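PDB 5BKA: hydroxylacyl-CoA dehydrogenase, which probably acts in the biosynthesis of the benzoisochromanequinone polyketide actinorhodin, as a noncanonical NTF2-like, SnoaL-type protein. Local coordinates for the interface of chains A and B. Sequence-based numbering; all coordinates share one arbitrary frame. Chains: chain A/B, Hydroxylacyl-CoA dehydrogenase.

The interface of chains A and B. Residues chain A 22-23, 26, 75, 77-79; chain B 98, 116, 118, 141.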
HETATM    1  N   MSE A  22      -8.813  -8.290  -7.304  1.00 45.97           N
HETATM    2  CA  MSE A  22      -7.475  -8.792  -7.619  1.00 45.57           C
HETATM    3  C   MSE A  22      -7.190 -10.147  -6.971  1.00 45.65           C
HETATM    4  O   MSE A  22      -6.403 -10.932  -7.494  1.00 45.66           O
HETATM    5  CB  MSE A  22      -6.402  -7.778  -7.198  1.00 44.78           C
HETATM    6  CG  MSE A  22      -6.501  -6.435  -7.899  1.00 44.73           C
HETATM    7 SE   MSE A  22      -7.023  -6.558  -9.773  1.00 51.39          SE
HETATM    8  CE  MSE A  22      -5.310  -6.918 -10.590  1.00 45.05           C
ATOM      9  N   GLN A  23      -7.828 -10.420  -5.832  1.00 45.76           N
ATOM     10  CA  GLN A  23      -7.614 -11.697  -5.164  1.00 46.66           C
ATOM     11  C   GLN A  23      -8.225 -12.847  -5.953  1.00 46.77           C
ATOM     12  O   GLN A  23      -7.685 -13.966  -5.947  1.00 46.96           O
ATOM     13  CB  GLN A  23      -8.182 -11.633  -3.741  1.00 45.91           C
ATOM     14  CG  GLN A  23      -7.288 -10.875  -2.762  1.00 46.90           C
ATOM     15  CD  GLN A  23      -7.709 -11.041  -1.313  1.00 47.86           C
ATOM     16  OE1 GLN A  23      -8.244 -12.078  -0.923  1.00 45.73           O
ATOM     17  NE2 GLN A  23      -7.471 -10.010  -0.507  1.00 44.73           N
ATOM     18  N   ASP A  26      -5.692 -13.328  -8.891  1.00 34.38           N
ATOM     19  CA  ASP A  26      -4.475 -13.989  -8.431  1.00 33.76           C
ATOM     20  C   ASP A  26      -4.746 -15.403  -7.940  1.00 35.15           C
ATOM     21  O   ASP A  26      -3.829 -16.221  -7.912  1.00 35.16           O
ATOM     22  CB  ASP A  26      -3.806 -13.167  -7.325  1.00 31.91           C
ATOM     23  CG  ASP A  26      -3.304 -11.831  -7.830  1.00 33.63           C
ATOM     24  OD1 ASP A  26      -2.925 -11.746  -9.020  1.00 30.72           O
ATOM     25  OD2 ASP A  26      -3.293 -10.869  -7.042  1.00 29.25           O
ATOM     26  N   GLN A  75       2.824 -18.418  -8.182  1.00 30.96           N
ATOM     27  CA  GLN A  75       1.724 -17.685  -7.568  1.00 29.63           C
ATOM     28  C   GLN A  75       1.957 -16.203  -7.807  1.00 28.00           C
ATOM     29  O   GLN A  75       2.975 -15.654  -7.372  1.00 28.56           O
ATOM     30  CB  GLN A  75       1.622 -17.975  -6.068  1.00 30.30           C
ATOM     31  CG  GLN A  75       0.651 -17.066  -5.331  1.00 29.60           C
ATOM     32  CD  GLN A  75      -0.796 -17.364  -5.676  1.00 32.53           C
ATOM     33  OE1 GLN A  75      -1.275 -18.478  -5.471  1.00 32.01           O
ATOM     34  NE2 GLN A  75      -1.500 -16.368  -6.203  1.00 30.26           N
ATOM     35  N   ARG A  77       0.786 -12.068  -7.696  1.00 23.75           N
ATOM     36  CA  ARG A  77       0.096 -11.082  -6.875  1.00 26.18           C
ATOM     37  C   ARG A  77       0.148  -9.742  -7.590  1.00 27.32           C
ATOM     38  O   ARG A  77       1.230  -9.280  -7.965  1.00 24.65           O
ATOM     39  CB  ARG A  77       0.730 -10.957  -5.482  1.00 20.68           C
ATOM     40  CG  ARG A  77       0.722 -12.239  -4.662  1.00 22.30           C
ATOM     41  CD  ARG A  77      -0.670 -12.568  -4.147  1.00 21.03           C
ATOM     42  NE  ARG A  77      -0.696 -13.859  -3.466  1.00 21.65           N
ATOM     43  CZ  ARG A  77      -1.779 -14.617  -3.336  1.00 24.07           C
ATOM     44  NH1 ARG A  77      -2.940 -14.218  -3.840  1.00 23.69           N
ATOM     45  NH2 ARG A  77      -1.700 -15.778  -2.701  1.00 24.23           N
ATOM     46  N   HIS A  78      -1.014  -9.119  -7.767  1.00 22.72           N
ATOM     47  CA  HIS A  78      -1.130  -7.823  -8.432  1.00 23.19           C
ATOM     48  C   HIS A  78      -1.399  -6.762  -7.369  1.00 21.90           C
ATOM     49  O   HIS A  78      -2.548  -6.545  -6.975  1.00 25.20           O
ATOM     50  CB  HIS A  78      -2.242  -7.837  -9.472  1.00 24.83           C
ATOM     51  CG  HIS A  78      -1.937  -8.656 -10.688  1.00 26.70           C
ATOM     52  ND1 HIS A  78      -1.884 -10.033 -10.665  1.00 27.29           N
ATOM     53  CD2 HIS A  78      -1.688  -8.291 -11.968  1.00 28.47           C
ATOM     54  CE1 HIS A  78      -1.605 -10.481 -11.876  1.00 29.35           C
ATOM     55  NE2 HIS A  78      -1.481  -9.444 -12.685  1.00 30.08           N
ATOM     56  N   TRP A  79      -0.340  -6.092  -6.924  1.00 21.28           N
ATOM     57  CA  TRP A  79      -0.465  -5.040  -5.926  1.00 20.51           C
ATOM     58  C   TRP A  79      -0.917  -3.737  -6.573  1.00 21.60           C
ATOM     59  O   TRP A  79      -0.474  -3.392  -7.668  1.00 22.87           O
ATOM     60  CB  TRP A  79       0.872  -4.829  -5.213  1.00 19.92           C
ATOM     61  CG  TRP A  79       1.143  -5.842  -4.148  1.00 20.79           C
ATOM     62  CD1 TRP A  79       1.042  -7.199  -4.262  1.00 18.68           C
ATOM     63  CD2 TRP A  79       1.551  -5.580  -2.802  1.00 17.97           C
ATOM     64  NE1 TRP A  79       1.365  -7.798  -3.069  1.00 18.59           N
ATOM     65  CE2 TRP A  79       1.680  -6.826  -2.155  1.00 22.44           C
ATOM     66  CE3 TRP A  79       1.823  -4.413  -2.080  1.00 18.07           C
ATOM     67  CZ2 TRP A  79       2.066  -6.939  -0.821  1.00 20.88           C
ATOM     68  CZ3 TRP A  79       2.203  -4.527  -0.752  1.00 20.81           C
ATOM     69  CH2 TRP A  79       2.323  -5.780  -0.138  1.00 19.01           C
TER
ATOM     70  N   TYR B  98      -2.857  -9.150   1.297  1.00 23.78           N
ATOM     71  CA  TYR B  98      -1.508  -9.456   0.857  1.00 22.99           C
ATOM     72  C   TYR B  98      -0.516  -8.823   1.820  1.00 22.48           C
ATOM     73  O   TYR B  98      -0.765  -7.754   2.383  1.00 22.44           O
ATOM     74  CB  TYR B  98      -1.249  -8.927  -0.556  1.00 22.41           C
ATOM     75  CG  TYR B  98      -2.090  -9.538  -1.656  1.00 23.10           C
ATOM     76  CD1 TYR B  98      -2.888 -10.650  -1.424  1.00 24.20           C
ATOM     77  CD2 TYR B  98      -2.081  -8.994  -2.933  1.00 22.91           C
ATOM     78  CE1 TYR B  98      -3.654 -11.202  -2.436  1.00 25.14           C
ATOM     79  CE2 TYR B  98      -2.840  -9.536  -3.947  1.00 23.82           C
ATOM     80  CZ  TYR B  98      -3.624 -10.639  -3.696  1.00 24.95           C
ATOM     81  OH  TYR B  98      -4.379 -11.174  -4.713  1.00 26.13           O
ATOM     82  N   SER B 116       6.462 -13.235   0.422  1.00 22.99           N
ATOM     83  CA  SER B 116       5.149 -12.735   0.039  1.00 22.54           C
ATOM     84  C   SER B 116       4.105 -13.605   0.729  1.00 23.45           C
ATOM     85  O   SER B 116       4.182 -14.836   0.668  1.00 26.17           O
ATOM     86  CB  SER B 116       4.983 -12.774  -1.483  1.00 25.38           C
ATOM     87  OG  SER B 116       3.659 -12.475  -1.890  1.00 22.24           O
ATOM     88  N   LEU B 118      -0.057 -14.234   2.541  1.00 25.83           N
ATOM     89  CA  LEU B 118      -1.475 -13.971   2.742  1.00 26.23           C
ATOM     90  C   LEU B 118      -1.720 -13.875   4.241  1.00 26.85           C
ATOM     91  O   LEU B 118      -1.260 -14.731   5.002  1.00 27.67           O
ATOM     92  CB  LEU B 118      -2.340 -15.078   2.132  1.00 28.12           C
ATOM     93  CG  LEU B 118      -2.607 -15.046   0.626  1.00 29.74           C
ATOM     94  CD1 LEU B 118      -3.533 -16.183   0.228  1.00 30.43           C
ATOM     95  CD2 LEU B 118      -3.198 -13.714   0.212  1.00 27.55           C
ATOM     96  N   ASP B 141       3.518 -17.534   0.100  1.00 27.02           N
ATOM     97  CA  ASP B 141       3.140 -17.804  -1.284  1.00 27.20           C
ATOM     98  C   ASP B 141       4.087 -18.793  -1.952  1.00 30.37           C
ATOM     99  O   ASP B 141       3.690 -19.483  -2.897  1.00 32.31           O
ATOM    100  CB  ASP B 141       3.088 -16.498  -2.078  1.00 25.77           C
ATOM    101  CG  ASP B 141       1.868 -15.658  -1.741  1.00 29.39           C
ATOM    102  OD1 ASP B 141       0.876 -16.221  -1.232  1.00 29.13           O
ATOM    103  OD2 ASP B 141       1.900 -14.433  -1.986  1.00 26.12           O
TER
HETATM  104  O   HOH W   1       1.940 -10.415  -1.861  1.00 19.66           O
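A:Arg77 and A:Trp79 on strand 74-85, with A:Asp26 at the end of helix 8-26, meet B:Tyr98 and B:Leu118 on strands 93-105 and 112-124 and B:Asp141 on a loop; the strand residues are extended, A:Asp26 is still helical, and B:Asp141 also takes a helical turn. In this patch one strand and a helix end of one copy of this SnoaL-like, NTF2-superfamily protein face two strands and a loop of the other; the whole interface is not an exact two-fold and may not be the biological one. A:Arg77 meets B:Asp141 tip to tip and grips it side-on, NE to OD2 at 3.0 Å and NH2 to OD1 at 3.0 Å, the latter pair a salt bridge. Both oxygens lie in the guanidinium plane, yet they are approached from above the carboxylate, whose plane is turned 38° away. B:Ser116 OG donates to B:Asp141 OD2 (2.6 Å) from the opposite face to A:Arg77 NE, which should restrict the carboxylate's rotation. A bend at chi2 (-73°) carries the A:Arg77 chain across B:Tyr98, CD sitting over the ring face 3.6 Å from its centroid. An alanine here would probably leave the B:Asp141 carboxylate without its cationic mate and uncover that tyrosine face. B:Leu118 CD2 lies on one guanidinium face, toward the rim, and A:Gln75 NE2 over the centre of the other. Beyond the ring, B:Tyr98 OH donates to the anti lone pair of A:Asp26 OD2 (2.6 Å). From the second shell, A:His78 N donates to the same oxygen and A:His78 ND1 reaches the syn lone pair of OD1 at 2.6 Å; donors on both oxygens are likely to limit the carboxylate's rotation. Water 1 links A:Trp79 NE1 (2.9 Å), at the indole edge, to B:Ser116 OG.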